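Local atomic coordinates of branched-chain phosphotransacylase (Enterococcus faecalis, PDB entry 1YCO), a protein that probably transfers branched-chain acyl groups between coenzyme A and phosphate. Residues A[8-12]-A[34-40]; A[54-58]-A[77-83]; A[70-76]-A[248-253]. One frame throughout, in Å; residues are numbered along the deposited sequence.

Interaction 1 (A[8-12]-A[34-40]); sequences GGSQP and FDTNENL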
loop_
_atom_site.group_PDB
_atom_site.type_symbol
_atom_site.label_atom_id
_atom_site.label_comp_id
_atom_site.label_asym_id
_atom_site.label_seq_id
_atom_site.Cartn_x
_atom_site.Cartn_y
_atom_site.Cartn_z
ATOM N N GLY A 8 1.019 17.320 26.221
ATOM C CA GLY A 8 0.126 16.342 26.800
ATOM C C GLY A 8 0.880 15.052 27.048
ATOM O O GLY A 8 0.395 13.966 26.731
ATOM N N GLY A 9 2.071 15.171 27.624
ATOM C CA GLY A 9 2.889 13.998 27.879
ATOM C C GLY A 9 2.827 13.417 29.277
ATOM O O GLY A 9 3.510 12.440 29.570
ATOM N N SER A 10 2.022 14.004 30.153
ATOM C CA SER A 10 1.938 13.472 31.505
ATOM C C SER A 10 1.008 12.262 31.527
ATOM O O SER A 10 -0.045 12.288 32.163
ATOM C CB SER A 10 1.439 14.540 32.468
ATOM O OG SER A 10 1.540 14.070 33.798
ATOM N N GLN A 11 1.419 11.200 30.840
ATOM C CA GLN A 11 0.628 9.980 30.744
ATOM C C GLN A 11 1.484 8.733 30.971
ATOM O O GLN A 11 2.646 8.687 30.565
ATOM C CB GLN A 11 -0.010 9.909 29.359
ATOM C CG GLN A 11 -0.642 11.219 28.919
ATOM C CD GLN A 11 -1.917 11.547 29.677
ATOM O OE1 GLN A 11 -2.524 12.597 29.467
ATOM N NE2 GLN A 11 -2.330 10.649 30.560
ATOM N N PRO A 12 0.915 7.695 31.609
ATOM C CA PRO A 12 1.708 6.482 31.851
ATOM C C PRO A 12 2.279 5.887 30.562
ATOM O O PRO A 12 3.299 5.192 30.583
ATOM C CB PRO A 12 0.719 5.557 32.565
ATOM C CG PRO A 12 -0.597 5.953 31.981
ATOM C CD PRO A 12 -0.505 7.473 31.942
ATOM N N PHE A 34 4.161 19.017 29.194
ATOM C CA PHE A 34 3.075 19.939 29.512
ATOM C C PHE A 34 1.776 19.149 29.439
ATOM O O PHE A 34 1.566 18.390 28.497
ATOM C CB PHE A 34 2.997 21.082 28.494
ATOM C CG PHE A 34 4.306 21.764 28.233
ATOM C CD1 PHE A 34 5.283 21.145 27.463
ATOM C CD2 PHE A 34 4.545 23.043 28.725
ATOM C CE1 PHE A 34 6.482 21.790 27.180
ATOM C CE2 PHE A 34 5.742 23.698 28.449
ATOM C CZ PHE A 34 6.712 23.069 27.672
ATOM N N ASP A 35 0.896 19.318 30.417
ATOM C CA ASP A 35 -0.360 18.582 30.386
ATOM C C ASP A 35 -1.379 19.160 31.368
ATOM O O ASP A 35 -1.020 19.779 32.371
ATOM C CB ASP A 35 -0.102 17.101 30.727
ATOM C CG ASP A 35 -1.128 16.152 30.103
ATOM O OD1 ASP A 35 -2.319 16.529 30.005
ATOM O OD2 ASP A 35 -0.740 15.016 29.731
ATOM N N THR A 36 -2.653 18.955 31.066
ATOM C CA THR A 36 -3.715 19.419 31.937
ATOM C C THR A 36 -3.939 18.355 33.003
ATOM O O THR A 36 -4.559 18.617 34.029
ATOM C CB THR A 36 -5.025 19.644 31.159
ATOM O OG1 THR A 36 -5.278 18.513 30.313
ATOM C CG2 THR A 36 -4.927 20.902 30.310
ATOM N N ASN A 37 -3.426 17.152 32.750
ATOM C CA ASN A 37 -3.552 16.026 33.682
ATOM C C ASN A 37 -2.478 16.142 34.760
ATOM O O ASN A 37 -1.409 16.695 34.512
ATOM C CB ASN A 37 -3.384 14.701 32.930
ATOM C CG ASN A 37 -3.788 13.492 33.764
ATOM O OD1 ASN A 37 -4.937 13.386 34.206
ATOM N ND2 ASN A 37 -2.850 12.575 33.979
ATOM N N GLU A 38 -2.751 15.622 35.952
ATOM C CA GLU A 38 -1.774 15.710 37.038
ATOM C C GLU A 38 -0.471 15.004 36.662
ATOM O O GLU A 38 -0.427 14.226 35.714
ATOM C CB GLU A 38 -2.338 15.110 38.334
ATOM C CG GLU A 38 -1.383 15.219 39.537
ATOM C CD GLU A 38 -1.055 16.671 39.914
ATOM O OE1 GLU A 38 -1.640 17.178 40.900
ATOM O OE2 GLU A 38 -0.223 17.299 39.219
ATOM N N ASN A 39 0.585 15.291 37.414
ATOM C CA ASN A 39 1.889 14.708 37.167
ATOM C C ASN A 39 1.989 13.254 37.627
ATOM O O ASN A 39 1.457 12.884 38.675
ATOM C CB ASN A 39 2.961 15.553 37.849
ATOM C CG ASN A 39 4.353 15.056 37.578
ATOM O OD1 ASN A 39 4.606 14.395 36.574
ATOM N ND2 ASN A 39 5.278 15.382 38.475
ATOM N N LEU A 40 2.670 12.431 36.832
ATOM C CA LEU A 40 2.845 11.010 37.147
ATOM C C LEU A 40 4.319 10.704 37.395
ATOM O O LEU A 40 4.715 9.559 37.634
ATOM C CB LEU A 40 2.313 10.158 35.992
ATOM C CG LEU A 40 0.851 10.427 35.606
ATOM C CD1 LEU A 40 0.492 9.649 34.351
ATOM C CD2 LEU A 40 -0.067 10.038 36.764
#
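S10 fits into the bend of 34-40, and with D35 and L40 it accounts for more than half of the 370 Å² buried here. The S10 hydroxyl OG gives a hydrogen bond to E38 O at 2.8 Å, arriving out of the carbonyl plane. The torsion explains the reach: with OG opposite the backbone N (chi1 -172°), the hydroxyl extends to E38 while S10 CB rests on D35 CB at 3.5 Å. The backbone of S10, centre of an inverse gamma turn, is gripped more loosely. Its N makes a weak, bent bond to D35 OD2 (3.0 Å, N-H...O 129°), and its O accepts a weak one from N37 ND2.

D35 divides its carboxylate between the two segments. OD2 serves the 8-12 loop, while OD1 takes the N-H of N37 at 3.0 Å in an Asx turn, met 55° out of the carboxylate plane; this turn ties the carboxylate to its own backbone. L40 adds an apolar contact at the far end, where its CD1 lies 3.4 Å from P12 CD, beside the first turn of helix 12-24. At the strand end, G8 N donates to F34 O at 2.6 Å.

The contact therefore lies where the neighbouring parallel strands 2-7 and 29-35 finish and their following loops meet. Strand 47-50 comes up alongside through Y48, which touches S10, and W46 just before that strand touches S10 too. F34 points its side chain away from the 8-12 loop at the CA, and the ring packs on helix 54-66, against V57, E60 and L64.

Interaction 2 (A[54-58]-A[77-83]); sequences EAAVA and IIQTHTL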
loop_
_atom_site.group_PDB
_atom_site.type_symbol
_atom_site.label_atom_id
_atom_site.label_comp_id
_atom_site.label_asym_id
_atom_site.label_seq_id
_atom_site.Cartn_x
_atom_site.Cartn_y
_atom_site.Cartn_z
ATOM N N GLU A 54 -6.054 22.387 26.998
ATOM C CA GLU A 54 -5.307 21.850 25.872
ATOM C C GLU A 54 -4.689 22.956 25.020
ATOM O O GLU A 54 -3.520 22.875 24.643
ATOM C CB GLU A 54 -6.223 20.970 25.015
ATOM C CG GLU A 54 -6.782 19.758 25.766
ATOM C CD GLU A 54 -5.686 18.841 26.294
ATOM O OE1 GLU A 54 -5.992 17.931 27.100
ATOM O OE2 GLU A 54 -4.514 19.029 25.900
ATOM N N ALA A 55 -5.474 23.989 24.724
ATOM C CA ALA A 55 -4.988 25.108 23.925
ATOM C C ALA A 55 -3.747 25.686 24.591
ATOM O O ALA A 55 -2.804 26.114 23.920
ATOM C CB ALA A 55 -6.061 26.174 23.800
ATOM N N ALA A 56 -3.754 25.688 25.920
ATOM C CA ALA A 56 -2.625 26.198 26.683
ATOM C C ALA A 56 -1.433 25.238 26.568
ATOM O O ALA A 56 -0.307 25.666 26.294
ATOM C CB ALA A 56 -3.025 26.384 28.145
ATOM N N VAL A 57 -1.704 23.944 26.765
ATOM C CA VAL A 57 -0.698 22.882 26.689
ATOM C C VAL A 57 0.066 22.967 25.373
ATOM O O VAL A 57 1.302 22.977 25.344
ATOM C CB VAL A 57 -1.348 21.457 26.755
ATOM C CG1 VAL A 57 -0.269 20.382 26.691
ATOM C CG2 VAL A 57 -2.168 21.306 28.023
ATOM N N ALA A 58 -0.695 23.024 24.283
ATOM C CA ALA A 58 -0.132 23.111 22.945
ATOM C C ALA A 58 0.667 24.393 22.772
ATOM O O ALA A 58 1.809 24.361 22.319
ATOM C CB ALA A 58 -1.251 23.057 21.905
ATOM N N ILE A 77 -0.796 13.216 24.451
ATOM C CA ILE A 77 -2.249 13.074 24.327
ATOM C C ILE A 77 -2.900 14.452 24.160
ATOM O O ILE A 77 -3.083 15.187 25.125
ATOM C CB ILE A 77 -2.844 12.353 25.554
ATOM C CG1 ILE A 77 -2.296 10.929 25.624
ATOM C CG2 ILE A 77 -4.372 12.314 25.458
ATOM C CD1 ILE A 77 -2.833 10.124 26.792
ATOM N N ILE A 78 -3.238 14.791 22.919
ATOM C CA ILE A 78 -3.851 16.072 22.596
ATOM C C ILE A 78 -4.287 16.044 21.133
ATOM O O ILE A 78 -3.630 15.415 20.303
ATOM C CB ILE A 78 -2.844 17.245 22.809
ATOM C CG1 ILE A 78 -3.467 18.564 22.350
ATOM C CG2 ILE A 78 -1.558 16.974 22.033
ATOM C CD1 ILE A 78 -2.596 19.776 22.631
ATOM N N GLN A 79 -5.391 16.716 20.818
ATOM C CA GLN A 79 -5.884 16.749 19.446
ATOM C C GLN A 79 -4.807 17.255 18.488
ATOM O O GLN A 79 -4.169 18.286 18.723
ATOM C CB GLN A 79 -7.125 17.638 19.338
ATOM C CG GLN A 79 -8.231 17.278 20.312
ATOM C CD GLN A 79 -7.940 17.769 21.725
ATOM O OE1 GLN A 79 -8.520 17.276 22.704
ATOM N NE2 GLN A 79 -7.045 18.754 21.840
ATOM N N THR A 80 -4.614 16.514 17.404
ATOM C CA THR A 80 -3.625 16.856 16.392
ATOM C C THR A 80 -3.922 18.228 15.787
ATOM O O THR A 80 -3.019 19.040 15.566
ATOM C CB THR A 80 -3.616 15.783 15.280
ATOM O OG1 THR A 80 -3.494 14.490 15.882
ATOM C CG2 THR A 80 -2.451 15.996 14.316
ATOM N N HIS A 81 -5.197 18.483 15.524
ATOM C CA HIS A 81 -5.610 19.756 14.954
ATOM C C HIS A 81 -5.210 20.909 15.891
ATOM O O HIS A 81 -4.721 21.950 15.440
ATOM C CB HIS A 81 -7.125 19.746 14.732
ATOM C CG HIS A 81 -7.655 20.998 14.108
ATOM N ND1 HIS A 81 -8.974 21.383 14.216
ATOM C CD2 HIS A 81 -7.043 21.957 13.374
ATOM C CE1 HIS A 81 -9.151 22.526 13.579
ATOM N NE2 HIS A 81 -7.995 22.897 13.058
ATOM N N THR A 82 -5.411 20.708 17.194
ATOM C CA THR A 82 -5.079 21.712 18.208
ATOM C C THR A 82 -3.601 22.095 18.183
ATOM O O THR A 82 -3.269 23.278 18.138
ATOM C CB THR A 82 -5.394 21.208 19.638
ATOM O OG1 THR A 82 -6.782 20.881 19.748
ATOM C CG2 THR A 82 -5.051 22.274 20.665
ATOM N N LEU A 83 -2.725 21.093 18.221
ATOM C CA LEU A 83 -1.278 21.320 18.209
ATOM C C LEU A 83 -0.804 21.826 16.859
ATOM O O LEU A 83 0.010 22.742 16.781
ATOM C CB LEU A 83 -0.530 20.023 18.542
ATOM C CG LEU A 83 1.001 20.026 18.408
ATOM C CD1 LEU A 83 1.618 20.906 19.490
ATOM C CD2 LEU A 83 1.525 18.609 18.541
#
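I78 lays the end of its side chain over A58, CD1 to CB at 3.6 Å. Its chain is fully extended, with CG1 opposite the backbone N (chi1 175°), and this carries the methyl down to the helix surface. On the way, I78 runs past E54 in the opposite direction: E54 is bent at chi2 (-59°), which brings OE2 within 3.7 Å of I78 CG1. The other carboxylate oxygen, OE1, has a weak hydrogen bond to T36 OG1.

Q79 crosses E54 at about a right angle, its NE2 lying 4.0 Å from E54 CB. That amide is steadied within its own segment by a hydrogen bond from NE2 to T82 OG1 at 3.0 Å, tilted 29° from the amide plane. T82 presents its methyl instead to the neighbouring helix, CG2 to A58 CB at 4.1 Å. The small A58 thus meets I78, T82 and L83 together, and its CA comes within 5.2 Å of L83 CA.

All cross-segment contacts are van der Waals packing. They join the start of helix 54-66 to the first turn of helix 80-87 and the loop that leads into it. The two helices flank strand 72-75 in sequence and lie against the same face of the parallel sheet, an arrangement typical of alpha/beta folds built from beta-alpha-beta crossovers.

Interaction 3 (A[70-76]-A[248-253]); sequences AQILLKG and VPVVLT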
loop_
_atom_site.group_PDB
_atom_site.type_symbol
_atom_site.label_atom_id
_atom_site.label_comp_id
_atom_site.label_asym_id
_atom_site.label_seq_id
_atom_site.Cartn_x
_atom_site.Cartn_y
_atom_site.Cartn_z
ATOM N N ALA A 70 13.968 24.048 22.631
ATOM C CA ALA A 70 13.728 22.623 22.428
ATOM C C ALA A 70 14.105 22.329 20.983
ATOM O O ALA A 70 13.952 23.189 20.114
ATOM C CB ALA A 70 12.262 22.281 22.694
ATOM N N GLN A 71 14.609 21.120 20.741
ATOM C CA GLN A 71 15.052 20.689 19.412
ATOM C C GLN A 71 14.088 19.708 18.751
ATOM O O GLN A 71 14.214 19.403 17.564
ATOM C CB GLN A 71 16.431 20.022 19.501
ATOM C CG GLN A 71 17.563 20.930 19.924
ATOM C CD GLN A 71 17.372 21.523 21.315
ATOM O OE1 GLN A 71 17.320 20.805 22.323
ATOM N NE2 GLN A 71 17.249 22.844 21.372
ATOM N N ILE A 72 13.148 19.185 19.526
ATOM C CA ILE A 72 12.176 18.247 18.988
ATOM C C ILE A 72 10.823 18.433 19.664
ATOM O O ILE A 72 10.744 18.615 20.878
ATOM C CB ILE A 72 12.618 16.780 19.195
ATOM C CG1 ILE A 72 13.923 16.509 18.439
ATOM C CG2 ILE A 72 11.532 15.837 18.700
ATOM C CD1 ILE A 72 14.569 15.176 18.802
ATOM N N LEU A 73 9.766 18.402 18.869
ATOM C CA LEU A 73 8.422 18.536 19.390
ATOM C C LEU A 73 7.758 17.162 19.299
ATOM O O LEU A 73 7.896 16.468 18.289
ATOM C CB LEU A 73 7.635 19.553 18.561
ATOM C CG LEU A 73 6.211 19.838 19.040
ATOM C CD1 LEU A 73 6.262 20.436 20.443
ATOM C CD2 LEU A 73 5.531 20.788 18.082
ATOM N N LEU A 74 7.048 16.775 20.354
ATOM C CA LEU A 74 6.385 15.483 20.387
ATOM C C LEU A 74 4.958 15.594 20.917
ATOM O O LEU A 74 4.722 16.124 22.003
ATOM C CB LEU A 74 7.199 14.511 21.245
ATOM C CG LEU A 74 6.777 13.041 21.303
ATOM C CD1 LEU A 74 8.001 12.172 21.584
ATOM C CD2 LEU A 74 5.714 12.842 22.387
ATOM N N LYS A 75 4.011 15.086 20.137
ATOM C CA LYS A 75 2.603 15.134 20.499
ATOM C C LYS A 75 2.153 13.980 21.387
ATOM O O LYS A 75 1.987 12.850 20.916
ATOM C CB LYS A 75 1.737 15.149 19.238
ATOM C CG LYS A 75 0.254 15.307 19.525
ATOM C CD LYS A 75 -0.582 15.119 18.280
ATOM C CE LYS A 75 -1.017 13.680 18.118
ATOM N NZ LYS A 75 -1.954 13.260 19.201
ATOM N N GLY A 76 1.952 14.272 22.670
ATOM C CA GLY A 76 1.489 13.260 23.605
ATOM C C GLY A 76 -0.002 13.080 23.391
ATOM O O GLY A 76 -0.435 12.828 22.268
ATOM N N VAL A 248 12.128 22.351 13.565
ATOM C CA VAL A 248 12.259 21.302 14.562
ATOM C C VAL A 248 11.422 20.063 14.165
ATOM O O VAL A 248 10.245 20.177 13.820
ATOM C CB VAL A 248 11.817 21.830 15.958
ATOM C CG1 VAL A 248 11.559 20.683 16.898
ATOM C CG2 VAL A 248 12.896 22.754 16.535
ATOM N N PRO A 249 12.040 18.868 14.168
ATOM C CA PRO A 249 11.331 17.633 13.820
ATOM C C PRO A 249 10.094 17.505 14.701
ATOM O O PRO A 249 10.158 17.759 15.909
ATOM C CB PRO A 249 12.354 16.555 14.148
ATOM C CG PRO A 249 13.637 17.199 13.787
ATOM C CD PRO A 249 13.477 18.602 14.361
ATOM N N VAL A 250 8.969 17.114 14.118
ATOM C CA VAL A 250 7.766 16.969 14.927
ATOM C C VAL A 250 7.338 15.514 14.910
ATOM O O VAL A 250 7.089 14.951 13.856
ATOM C CB VAL A 250 6.610 17.875 14.420
ATOM C CG1 VAL A 250 5.443 17.835 15.408
ATOM C CG2 VAL A 250 7.106 19.297 14.246
ATOM N N VAL A 251 7.281 14.902 16.084
ATOM C CA VAL A 251 6.891 13.504 16.184
ATOM C C VAL A 251 5.423 13.397 16.630
ATOM O O VAL A 251 5.021 13.983 17.637
ATOM C CB VAL A 251 7.788 12.756 17.204
ATOM C CG1 VAL A 251 7.407 11.295 17.272
ATOM C CG2 VAL A 251 9.253 12.920 16.838
ATOM N N LEU A 252 4.629 12.655 15.868
ATOM C CA LEU A 252 3.225 12.465 16.187
ATOM C C LEU A 252 3.044 11.115 16.865
ATOM O O LEU A 252 3.452 10.082 16.336
ATOM C CB LEU A 252 2.378 12.536 14.915
ATOM C CG LEU A 252 2.367 13.897 14.209
ATOM C CD1 LEU A 252 1.576 13.820 12.906
ATOM C CD2 LEU A 252 1.774 14.935 15.136
ATOM N N THR A 253 2.435 11.132 18.043
ATOM C CA THR A 253 2.200 9.918 18.805
ATOM C C THR A 253 0.703 9.717 19.046
ATOM O O THR A 253 -0.048 10.682 19.204
ATOM C CB THR A 253 2.958 9.986 20.162
ATOM O OG1 THR A 253 4.246 9.380 20.017
ATOM C CG2 THR A 253 2.187 9.297 21.275
#
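V251 is held through both of its backbone polar atoms in this parallel strand pair: its N donates to L73 O at 2.8 Å, and its O accepts from K75 N at 2.9 Å. A third bond, L73 N to P249 O at 3.1 Å, extends the pattern backward. All three have N-H...O angles of at least 171°, so the central register of L73 with V250 and L74 with V251 is well defined. The strand axes approach to 4.7 Å with their directions 16° apart. Beyond K75 the pairing weakens, and the bond from T253 N to K75 O is weak, long and bent.

The ammonium of K75 reaches across this weakly paired end. A chi3 of 92°, together with a further bend at chi4, curls NZ towards T253 O, a weak bond of 3.2 Å; its stronger partner is I78 O, in the loop that follows the strand.

Packing divides between the two faces. L73 and V250 lie side by side, pointing the same way, with L73 CD2 to V250 CG1 at 4.0 Å, and M87 of helix 80-87 touches both. Farther along that face, K75 CD meets L252 CD2 at 3.9 Å. On the opposite face, V251 CG2 approaches I72 CG2 at 4.1 Å, and helix 259-274 packs over these two through S265, A269 and V273. V248 spreads its methyls around Q71 O before the strands pair.

Strand 72-75 also bonds to strand 2-7 on its other edge. A strand from late in the chain, 250-252, thus completes the five-stranded parallel sheet of a three-layer alpha/beta/alpha sandwich, consistent with the two-domain architecture of phosphotransacylases.

In the fold
The three interactions belong to one alpha/beta unit but differ in depth. Interaction 3 is buried, its centre about 11 Å from the centre of the chain, and rests on regular strand bonding; interactions 1 and 2, with centres about 25 and 20 Å from that point, are partly buried. Interaction 1 mixes weak and firm bonds among turns, whereas interaction 2 is purely packing of a helix start on another helix start and its lead-in loop. Interactions 1 and 2 touch where G8 O meets I77 N at 2.7 Å, probably a hydrogen bond, and where Q11 CG packs on I77 CD1. Interactions 2 and 3 share the strand 72-75 to helix 80-87 connection: L83 CD2 lies 3.5 Å from K75 CB.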